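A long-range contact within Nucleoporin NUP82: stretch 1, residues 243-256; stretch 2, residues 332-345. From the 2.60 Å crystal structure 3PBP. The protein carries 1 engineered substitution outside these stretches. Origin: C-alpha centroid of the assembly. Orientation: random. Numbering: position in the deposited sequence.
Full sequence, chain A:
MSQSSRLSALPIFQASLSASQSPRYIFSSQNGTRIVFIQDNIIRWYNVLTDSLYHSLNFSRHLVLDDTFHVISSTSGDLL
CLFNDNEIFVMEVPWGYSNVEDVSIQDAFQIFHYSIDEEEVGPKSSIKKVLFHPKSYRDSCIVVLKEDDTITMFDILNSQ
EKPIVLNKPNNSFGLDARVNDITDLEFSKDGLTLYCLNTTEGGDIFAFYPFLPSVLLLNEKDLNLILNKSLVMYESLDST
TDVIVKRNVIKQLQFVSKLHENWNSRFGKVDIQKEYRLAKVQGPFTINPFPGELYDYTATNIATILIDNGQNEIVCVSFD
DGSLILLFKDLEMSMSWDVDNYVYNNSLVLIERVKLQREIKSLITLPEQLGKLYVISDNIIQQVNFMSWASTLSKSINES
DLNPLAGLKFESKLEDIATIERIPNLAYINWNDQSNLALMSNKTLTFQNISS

Stretch 1 243-256: VIVKRNVIKQLQFV
Stretch 2, residues 332-345: EMSMSWDVDNYVYN

Residues 243-256 of Nucleoporin NUP82 form an unbroken α-helix that continues later in the chain, with phi/psi near -62/-44 and i to i+4 hydrogen bonds from Arg-247 N to Val-243 O (3.1 Å) through Val-256 N to Gln-252 O (2.8 Å). Residues 332-345 adopt no regular helix or strand and lie along one side of this helix, burying 774 Å² in total. The register first runs with the helix: CA of Ser-334 lies 5.9 Å from CA of Val-249, and CA of Met-335 lies 5.8 Å from CA of Gln-252. The chain then turns back and runs against the helix, placing CA of Ser-336 5.8 Å from CA of Asn-248 and CA of Val-339 7.7 Å from CA of Ile-244; afterwards CA of Tyr-344 lies 7.7 Å from CA of Val-245.

Glu-332 and Met-333, a selenomethionine, enter in extended conformation (phi/psi -89/123 and -77/161), and the Glu-332 carbonyl O accepts a 2.9 Å hydrogen bond from Asn-345 ND2, tying together the ends of the stretch. Ser-334 (-116/149, chi1 p) points toward the helix; its CB is 4.3 Å from Val-249 CG2, and its OG shares a 2.8 Å hydrogen bond with Tyr-342 OH.

Selenomethionine Met-335 (-70/149, m/t/p) supplies the backbone anchor. Gln-252, with chi1 and chi2 both t, extends its amide so that OE1 accepts a hydrogen bond from Met-335 N at 2.7 Å and 158°. The Met-335 side chain packs beside the same glutamine, SE to Gln-252 CG 3.6 Å, and its CE reaches Phe-255 CD2 at 3.2 Å. Its carbonyl O lies 3.2 Å from Asn-248 CB.

After Ser-336 (-148/137, chi1 t), the CA-to-CB bond of Trp-337 (-120/-46, chi1 m, chi2 -101°) points sideways, but the indole comes nearer to the helix. Its edge meets the face of the Phe-255 ring (chi1 t), with six-membered ring centroids 5.8 Å apart and planes at 79°, while Trp-337 CZ3 lies 3.9 Å from Lys-251 CB. Asp-338 (-88/-63, chi1 -36°) points toward the helix and forms a salt bridge with Arg-247, whose first three chi angles are t. Asp-338 OD2 approaches the guanidinium edge, 2.5 Å from Arg-247 NH1 and 2.7 Å from Arg-247 NH2, the latter hydrogen bond being weak. Lys-251 NZ makes a longer salt bridge to Asp-338 OD2 at 4.0 Å, so one carboxylate serves two cations a helical turn apart.

Val-339 (-31/114, chi1 t) sets its CG2 3.4 Å from Ile-244 CG2. The chain then loops clear of the helix through Asp-340 and Asn-341 (48/36) before Tyr-342 (-70/129, t, chi2 62°) returns. Asn-248 (m) lays ND2 over one face of this ring, 3.0 Å from Tyr-342 CZ, and Val-245 CG2 meets the ring edge, 3.7 Å from Tyr-342 OH. Val-343 (-132/156) has its side chain out of reach of the helix. Tyr-344 (158/110, t, chi2 65°) closes the contact: Val-245 CG1 sits 3.8 Å from its ring centroid, over the face, in a CH-pi interaction.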

# COMPACT_ATOMS: atom_id res chain seq x y z
N VAL A 243 -21.60 14.98 -1.81
CA VAL A 243 -21.92 14.54 -3.17
C VAL A 243 -20.90 13.56 -3.75
O VAL A 243 -21.28 12.60 -4.42
CB VAL A 243 -22.06 15.73 -4.13
CG1 VAL A 243 -22.34 15.25 -5.54
CG2 VAL A 243 -23.18 16.64 -3.65
N ILE A 244 -19.62 13.82 -3.51
CA ILE A 244 -18.55 12.95 -4.00
C ILE A 244 -18.67 11.54 -3.36
O ILE A 244 -18.49 10.53 -4.06
CB ILE A 244 -17.17 13.55 -3.70
CG1 ILE A 244 -17.01 14.84 -4.51
CG2 ILE A 244 -16.06 12.56 -4.04
CD1 ILE A 244 -15.72 15.59 -4.25
N VAL A 245 -18.97 11.49 -2.06
CA VAL A 245 -19.14 10.23 -1.35
C VAL A 245 -20.33 9.46 -1.91
O VAL A 245 -20.23 8.27 -2.22
CB VAL A 245 -19.39 10.46 0.16
CG1 VAL A 245 -19.76 9.15 0.84
CG2 VAL A 245 -18.17 11.04 0.80
N LYS A 246 -21.46 10.16 -2.04
CA LYS A 246 -22.69 9.58 -2.56
C LYS A 246 -22.43 8.92 -3.91
O LYS A 246 -22.95 7.83 -4.21
CB LYS A 246 -23.73 10.68 -2.71
CG LYS A 246 -25.15 10.29 -2.30
CD LYS A 246 -26.05 11.51 -2.29
CE LYS A 246 -27.02 11.47 -1.13
NZ LYS A 246 -27.36 12.86 -0.71
N ARG A 247 -21.62 9.58 -4.73
CA ARG A 247 -21.30 9.05 -6.04
C ARG A 247 -20.56 7.71 -5.92
O ARG A 247 -20.93 6.71 -6.57
CB ARG A 247 -20.45 10.06 -6.81
CG ARG A 247 -20.17 9.62 -8.21
CD ARG A 247 -19.28 10.59 -8.93
NE ARG A 247 -18.80 9.99 -10.16
CZ ARG A 247 -17.52 9.83 -10.46
NH1 ARG A 247 -16.59 10.24 -9.60
NH2 ARG A 247 -17.18 9.25 -11.61
N ASN A 248 -19.52 7.69 -5.09
CA ASN A 248 -18.72 6.48 -4.87
C ASN A 248 -19.56 5.32 -4.34
O ASN A 248 -19.46 4.20 -4.85
CB ASN A 248 -17.57 6.75 -3.88
CG ASN A 248 -16.38 7.45 -4.52
OD1 ASN A 248 -16.18 7.41 -5.73
ND2 ASN A 248 -15.57 8.08 -3.68
N VAL A 249 -20.37 5.58 -3.31
CA VAL A 249 -21.21 4.55 -2.71
C VAL A 249 -22.14 3.95 -3.76
O VAL A 249 -22.33 2.74 -3.80
CB VAL A 249 -22.06 5.14 -1.56
CG1 VAL A 249 -23.01 4.10 -1.03
CG2 VAL A 249 -21.15 5.62 -0.47
N ILE A 250 -22.70 4.80 -4.62
CA ILE A 250 -23.58 4.31 -5.66
C ILE A 250 -22.77 3.53 -6.68
O ILE A 250 -23.22 2.50 -7.18
CB ILE A 250 -24.33 5.46 -6.35
CG1 ILE A 250 -25.41 5.99 -5.40
CG2 ILE A 250 -24.94 4.97 -7.67
CD1 ILE A 250 -26.09 7.23 -5.89
N LYS A 251 -21.57 4.00 -6.97
CA LYS A 251 -20.71 3.30 -7.91
C LYS A 251 -20.33 1.95 -7.34
O LYS A 251 -20.30 0.94 -8.05
CB LYS A 251 -19.43 4.09 -8.15
CG LYS A 251 -19.54 5.13 -9.21
CD LYS A 251 -18.16 5.59 -9.57
CE LYS A 251 -18.08 5.82 -11.05
NZ LYS A 251 -16.68 5.62 -11.53
N GLN A 252 -20.03 1.92 -6.04
CA GLN A 252 -19.65 0.69 -5.39
C GLN A 252 -20.77 -0.33 -5.52
O GLN A 252 -20.54 -1.47 -5.92
CB GLN A 252 -19.34 0.91 -3.90
CG GLN A 252 -18.86 -0.36 -3.22
CD GLN A 252 -18.40 -0.15 -1.80
OE1 GLN A 252 -17.78 0.86 -1.47
NE2 GLN A 252 -18.67 -1.13 -0.95
N LEU A 253 -21.98 0.08 -5.21
CA LEU A 253 -23.11 -0.82 -5.30
C LEU A 253 -23.35 -1.30 -6.73
O LEU A 253 -23.73 -2.45 -6.93
CB LEU A 253 -24.37 -0.17 -4.76
CG LEU A 253 -25.59 -1.09 -4.75
CD1 LEU A 253 -25.33 -2.35 -3.92
CD2 LEU A 253 -26.76 -0.30 -4.18
N GLN A 254 -23.13 -0.43 -7.71
CA GLN A 254 -23.33 -0.82 -9.10
C GLN A 254 -22.28 -1.84 -9.48
O GLN A 254 -22.58 -2.86 -10.11
CB GLN A 254 -23.21 0.38 -10.04
CG GLN A 254 -24.23 1.45 -9.78
CD GLN A 254 -23.98 2.72 -10.59
OE1 GLN A 254 -22.85 2.99 -11.02
NE2 GLN A 254 -25.03 3.51 -10.79
N PHE A 255 -21.04 -1.59 -9.08
CA PHE A 255 -19.94 -2.48 -9.38
C PHE A 255 -20.11 -3.85 -8.72
O PHE A 255 -20.04 -4.89 -9.39
CB PHE A 255 -18.62 -1.84 -8.93
CG PHE A 255 -17.43 -2.75 -9.02
CD1 PHE A 255 -16.97 -3.20 -10.25
CD2 PHE A 255 -16.78 -3.18 -7.87
CE1 PHE A 255 -15.88 -4.07 -10.34
CE2 PHE A 255 -15.68 -4.05 -7.95
CZ PHE A 255 -15.23 -4.49 -9.18
N VAL A 256 -20.34 -3.87 -7.42
CA VAL A 256 -20.49 -5.13 -6.70
C VAL A 256 -21.67 -5.93 -7.22
O VAL A 256 -21.67 -7.16 -7.15
CB VAL A 256 -20.63 -4.91 -5.17
CG1 VAL A 256 -20.81 -6.24 -4.49
CG2 VAL A 256 -19.39 -4.24 -4.62
N GLU A 332 -16.33 1.93 7.80
CA GLU A 332 -16.36 1.17 6.56
C GLU A 332 -15.99 2.09 5.39
O GLU A 332 -16.62 3.14 5.18
CB GLU A 332 -17.75 0.58 6.35
CG GLU A 332 -17.85 -0.40 5.20
CD GLU A 332 -16.94 -1.60 5.37
OE1 GLU A 332 -17.01 -2.25 6.43
OE2 GLU A 332 -16.17 -1.89 4.43
N MSE A 333 -14.95 1.72 4.65
CA MSE A 333 -14.54 2.54 3.52
C MSE A 333 -15.48 2.30 2.35
O MSE A 333 -16.20 1.30 2.29
CB MSE A 333 -13.15 2.15 3.03
CG MSE A 333 -12.01 2.33 4.01
SE MSE A 333 -10.39 1.47 3.26
CE MSE A 333 -10.00 2.76 1.85
N SER A 334 -15.46 3.24 1.41
CA SER A 334 -16.25 3.12 0.20
C SER A 334 -15.20 3.04 -0.89
O SER A 334 -14.09 3.58 -0.75
CB SER A 334 -17.11 4.35 -0.03
OG SER A 334 -16.31 5.46 -0.41
N MSE A 335 -15.52 2.33 -1.95
CA MSE A 335 -14.60 2.22 -3.06
C MSE A 335 -14.49 3.56 -3.78
O MSE A 335 -15.44 4.34 -3.80
CB MSE A 335 -15.08 1.13 -4.00
CG MSE A 335 -14.85 -0.23 -3.42
SE MSE A 335 -15.68 -1.66 -4.41
CE MSE A 335 -14.83 -1.45 -6.09
N SER A 336 -13.32 3.84 -4.35
CA SER A 336 -13.10 5.09 -5.05
C SER A 336 -12.11 4.90 -6.20
O SER A 336 -11.10 4.22 -6.05
CB SER A 336 -12.57 6.14 -4.07
OG SER A 336 -12.39 7.39 -4.71
N TRP A 337 -12.42 5.50 -7.34
CA TRP A 337 -11.57 5.37 -8.51
C TRP A 337 -11.01 6.68 -9.02
O TRP A 337 -9.82 6.74 -9.32
CB TRP A 337 -12.35 4.69 -9.63
CG TRP A 337 -12.73 3.25 -9.40
CD1 TRP A 337 -12.10 2.15 -9.91
CD2 TRP A 337 -13.90 2.76 -8.73
NE1 TRP A 337 -12.82 1.01 -9.62
CE2 TRP A 337 -13.92 1.36 -8.89
CE3 TRP A 337 -14.93 3.37 -8.01
CZ2 TRP A 337 -14.95 0.57 -8.37
CZ3 TRP A 337 -15.95 2.57 -7.49
CH2 TRP A 337 -15.95 1.19 -7.67
N ASP A 338 -11.84 7.72 -9.13
CA ASP A 338 -11.41 9.05 -9.62
C ASP A 338 -10.88 9.98 -8.55
O ASP A 338 -9.74 10.41 -8.57
CB ASP A 338 -12.54 9.82 -10.27
CG ASP A 338 -13.48 8.95 -11.02
OD1 ASP A 338 -13.02 8.26 -11.94
OD2 ASP A 338 -14.68 8.97 -10.68
N VAL A 339 -11.77 10.31 -7.62
CA VAL A 339 -11.47 11.23 -6.54
C VAL A 339 -10.04 11.30 -6.02
O VAL A 339 -9.52 10.32 -5.46
CB VAL A 339 -12.41 10.97 -5.35
CG1 VAL A 339 -12.39 12.14 -4.41
CG2 VAL A 339 -13.82 10.70 -5.85
N ASP A 340 -9.39 12.45 -6.23
CA ASP A 340 -8.03 12.67 -5.74
C ASP A 340 -8.12 13.00 -4.27
O ASP A 340 -9.08 13.63 -3.83
CB ASP A 340 -7.36 13.86 -6.42
CG ASP A 340 -7.20 13.68 -7.90
OD1 ASP A 340 -6.82 12.57 -8.33
OD2 ASP A 340 -7.46 14.66 -8.64
N ASN A 341 -7.12 12.59 -3.51
CA ASN A 341 -7.11 12.86 -2.08
C ASN A 341 -8.42 12.51 -1.40
O ASN A 341 -8.87 13.20 -0.48
CB ASN A 341 -6.77 14.32 -1.86
CG ASN A 341 -5.47 14.70 -2.51
OD1 ASN A 341 -4.41 14.22 -2.11
ND2 ASN A 341 -5.54 15.54 -3.55
N TYR A 342 -9.04 11.44 -1.87
CA TYR A 342 -10.28 11.00 -1.26
C TYR A 342 -9.95 10.46 0.11
O TYR A 342 -9.04 9.66 0.30
CB TYR A 342 -10.92 9.90 -2.09
CG TYR A 342 -12.28 9.48 -1.59
CD1 TYR A 342 -13.35 10.37 -1.56
CD2 TYR A 342 -12.53 8.16 -1.22
CE1 TYR A 342 -14.62 9.97 -1.19
CE2 TYR A 342 -13.80 7.74 -0.84
CZ TYR A 342 -14.84 8.65 -0.83
OH TYR A 342 -16.10 8.22 -0.51
N VAL A 343 -10.69 10.95 1.08
CA VAL A 343 -10.56 10.50 2.45
C VAL A 343 -12.03 10.29 2.72
O VAL A 343 -12.87 10.88 2.04
CB VAL A 343 -10.03 11.61 3.36
CG1 VAL A 343 -10.30 11.23 4.80
CG2 VAL A 343 -8.54 11.80 3.15
N TYR A 344 -12.36 9.44 3.68
CA TYR A 344 -13.75 9.19 4.01
C TYR A 344 -13.78 7.85 4.68
O TYR A 344 -13.56 6.82 4.07
CB TYR A 344 -14.68 9.16 2.78
CG TYR A 344 -16.10 8.81 3.18
CD1 TYR A 344 -16.84 9.68 4.00
CD2 TYR A 344 -16.64 7.57 2.87
CE1 TYR A 344 -18.10 9.30 4.51
CE2 TYR A 344 -17.89 7.18 3.38
CZ TYR A 344 -18.61 8.05 4.20
OH TYR A 344 -19.81 7.63 4.75
N ASN A 345 -14.04 7.90 5.96
CA ASN A 345 -14.05 6.70 6.75
C ASN A 345 -12.69 6.02 6.67
O ASN A 345 -12.56 4.82 6.95
CB ASN A 345 -15.19 5.79 6.29
CG ASN A 345 -16.54 6.36 6.67
OD1 ASN A 345 -16.63 7.46 7.21
ND2 ASN A 345 -17.60 5.61 6.39